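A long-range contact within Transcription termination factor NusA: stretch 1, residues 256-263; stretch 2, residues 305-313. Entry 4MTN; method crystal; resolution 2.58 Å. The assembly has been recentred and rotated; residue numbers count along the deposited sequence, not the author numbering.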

# COMPACT_ATOMS: atom_id res chain seq x y z
N VAL A 256 -21.60 7.98 14.07
CA VAL A 256 -20.61 8.58 14.96
C VAL A 256 -19.30 8.81 14.22
O VAL A 256 -18.81 9.94 14.14
CB VAL A 256 -20.35 7.70 16.19
CG1 VAL A 256 -19.36 8.38 17.12
CG2 VAL A 256 -21.65 7.41 16.92
N LEU A 257 -18.72 7.72 13.72
CA LEU A 257 -17.43 7.76 13.02
C LEU A 257 -17.35 8.78 11.89
O LEU A 257 -16.36 9.50 11.77
CB LEU A 257 -17.11 6.37 12.46
CG LEU A 257 -15.81 6.26 11.66
CD1 LEU A 257 -14.61 6.62 12.53
CD2 LEU A 257 -15.66 4.86 11.09
N VAL A 258 -18.39 8.85 11.05
CA VAL A 258 -18.36 9.74 9.90
C VAL A 258 -18.34 11.23 10.29
O VAL A 258 -17.52 11.98 9.76
CB VAL A 258 -19.55 9.47 8.94
CG1 VAL A 258 -19.65 10.56 7.88
CG2 VAL A 258 -19.40 8.11 8.29
N PRO A 259 -19.22 11.67 11.21
CA PRO A 259 -19.07 13.06 11.65
C PRO A 259 -17.71 13.35 12.29
O PRO A 259 -17.19 14.45 12.14
CB PRO A 259 -20.20 13.23 12.67
CG PRO A 259 -21.22 12.25 12.26
CD PRO A 259 -20.45 11.06 11.76
N ASN A 260 -17.16 12.36 12.97
CA ASN A 260 -15.83 12.49 13.58
C ASN A 260 -14.74 12.67 12.52
O ASN A 260 -13.80 13.44 12.71
CB ASN A 260 -15.52 11.26 14.44
CG ASN A 260 -16.33 11.22 15.71
OD1 ASN A 260 -17.22 12.05 15.93
ND2 ASN A 260 -16.04 10.25 16.57
N ALA A 261 -14.88 11.95 11.41
CA ALA A 261 -13.90 12.01 10.34
C ALA A 261 -14.09 13.27 9.49
O ALA A 261 -13.18 13.69 8.78
CB ALA A 261 -13.99 10.76 9.47
N MSE A 262 -15.27 13.86 9.57
CA MSE A 262 -15.59 15.05 8.79
C MSE A 262 -15.15 16.34 9.49
O MSE A 262 -15.36 17.43 8.97
CB MSE A 262 -17.09 15.11 8.50
CG MSE A 262 -17.55 14.13 7.43
SE MSE A 262 -16.68 14.42 5.71
CE MSE A 262 -17.27 16.25 5.38
N GLN A 263 -14.56 16.20 10.68
CA GLN A 263 -14.03 17.34 11.41
C GLN A 263 -12.96 18.05 10.58
O GLN A 263 -12.29 17.41 9.77
CB GLN A 263 -13.46 16.88 12.76
CG GLN A 263 -14.50 16.43 13.77
CD GLN A 263 -15.37 17.57 14.27
OE1 GLN A 263 -14.96 18.73 14.27
NE2 GLN A 263 -16.59 17.24 14.69
N LEU A 305 -10.74 6.85 5.51
CA LEU A 305 -10.78 6.51 6.93
C LEU A 305 -12.01 5.68 7.27
O LEU A 305 -11.92 4.68 7.98
CB LEU A 305 -10.76 7.78 7.78
CG LEU A 305 -10.48 7.60 9.27
CD1 LEU A 305 -9.04 7.18 9.48
CD2 LEU A 305 -10.78 8.88 10.03
N VAL A 306 -13.16 6.10 6.75
CA VAL A 306 -14.42 5.41 7.01
C VAL A 306 -14.52 4.13 6.19
O VAL A 306 -14.93 3.08 6.70
CB VAL A 306 -15.63 6.32 6.70
CG1 VAL A 306 -16.92 5.52 6.70
CG2 VAL A 306 -15.70 7.47 7.70
N GLY A 307 -14.13 4.21 4.92
CA GLY A 307 -14.20 3.06 4.03
C GLY A 307 -15.41 3.13 3.12
O GLY A 307 -15.75 2.16 2.44
N TRP A 308 -16.06 4.29 3.11
CA TRP A 308 -17.20 4.53 2.23
C TRP A 308 -16.94 5.74 1.34
O TRP A 308 -15.90 6.39 1.45
CB TRP A 308 -18.48 4.75 3.06
CG TRP A 308 -19.01 3.50 3.70
CD1 TRP A 308 -18.36 2.70 4.59
CD2 TRP A 308 -20.31 2.94 3.52
NE1 TRP A 308 -19.18 1.66 4.97
CE2 TRP A 308 -20.38 1.78 4.33
CE3 TRP A 308 -21.43 3.29 2.76
CZ2 TRP A 308 -21.52 0.98 4.39
CZ3 TRP A 308 -22.56 2.49 2.82
CH2 TRP A 308 -22.59 1.35 3.63
N ASP A 309 -17.90 6.04 0.47
CA ASP A 309 -17.80 7.22 -0.38
C ASP A 309 -18.67 8.33 0.18
O ASP A 309 -19.89 8.20 0.25
CB ASP A 309 -18.22 6.89 -1.82
CG ASP A 309 -18.24 8.11 -2.71
OD1 ASP A 309 -17.15 8.62 -3.05
OD2 ASP A 309 -19.34 8.57 -3.08
N ILE A 310 -18.04 9.42 0.60
CA ILE A 310 -18.76 10.53 1.21
C ILE A 310 -19.12 11.60 0.19
O ILE A 310 -18.26 12.15 -0.49
CB ILE A 310 -17.94 11.17 2.35
CG1 ILE A 310 -17.67 10.15 3.45
CG2 ILE A 310 -18.66 12.39 2.91
CD1 ILE A 310 -16.91 10.71 4.63
N ASP A 311 -20.42 11.89 0.08
CA ASP A 311 -20.90 12.93 -0.81
C ASP A 311 -21.50 14.07 0.01
O ASP A 311 -22.54 13.90 0.65
CB ASP A 311 -21.94 12.37 -1.79
CG ASP A 311 -22.06 13.20 -3.06
OD1 ASP A 311 -21.66 14.38 -3.04
OD2 ASP A 311 -22.56 12.66 -4.07
N VAL A 312 -20.84 15.22 -0.01
CA VAL A 312 -21.27 16.35 0.81
C VAL A 312 -22.16 17.33 0.05
O VAL A 312 -21.75 17.92 -0.95
CB VAL A 312 -20.06 17.12 1.37
CG1 VAL A 312 -20.51 18.38 2.10
CG2 VAL A 312 -19.25 16.23 2.30
N MSE A 313 -23.39 17.48 0.54
CA MSE A 313 -24.35 18.41 -0.04
C MSE A 313 -25.08 19.16 1.07
O MSE A 313 -25.00 18.79 2.24
CB MSE A 313 -25.36 17.68 -0.93
CG MSE A 313 -24.76 16.86 -2.05
SE MSE A 313 -26.11 15.86 -3.02
CE MSE A 313 -27.11 17.36 -3.77

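The contact is apolar throughout. No hydrogen bond joins the two stretches, and every residue pair whose heavy atoms approach within 4.5 Å does so through carbon or selenium atoms of side chains. Together the two sides bury 355 Å², across a sequence separation of at least 44 residues.

The first group of contacts is helix against helix and centres on Val306, which has the largest area covered by the opposing stretch, 67 Å². Its CA-to-CB bond points toward stretch 1, and with chi1 in the t well one methyl, CG2, meets three residues. Val306 CG2 lies 3.8 Å from Val258 CG2, 4.1 Å from Leu257 CG and 4.1 Å from Ala261 CB. Leu257 and Val258 are neighbours, and Ala261 lies about one turn further along the same helix, so the three can all border one methyl. Ala261 also receives Leu305: Ala261 CB and Leu305 CD2 are 3.8 Å apart. The backbones are close here, with Val258 CA and Val306 CA separated by 6.5 Å and Ala261 CA and Leu305 CA by 7.2 Å; the small alanine side chain fits within such a spacing.

The second group sets Val258 and Met262 against the strand 309-313. Ile310 and Val312 both point toward stretch 1, whereas the intervening Asp311 is out of reach, as expected from the alternation of side chains along a strand. Ile310, with chi1 m and chi2 t, extends CD1 to 3.9 Å from Met262 SE and, more loosely, 4.3 Å from Val258 CG1. Met262 is a selenomethionine whose CA-to-CB bond points sideways; its three chi angles are all m, and its end comes nearer the strand, placing Met262 CE 3.7 Å from Val312 CG2. Val258 therefore touches both the helical and the strand parts of stretch 2, through CG2 to Val306 and CG1 to Ile310.

The hydrogen bonds here lie within the backbone of stretch 1. Ala261 N donates to Leu257 O at 2.9 Å, and Asn260 N to Val256 O at 3.2 Å. Met262 N makes weak bonds to Val258 O at 2.9 Å and to Pro259 O at 3.3 Å. The helix is kinked at Pro259, whose ring nitrogen has no hydrogen to offer the preceding turn.

Between the two parts of stretch 2, Gly307 leaves helical geometry with a phi of 101°. At these backbone angles a CB would be jammed against the carbonyl O of Val306, which by itself calls for glycine.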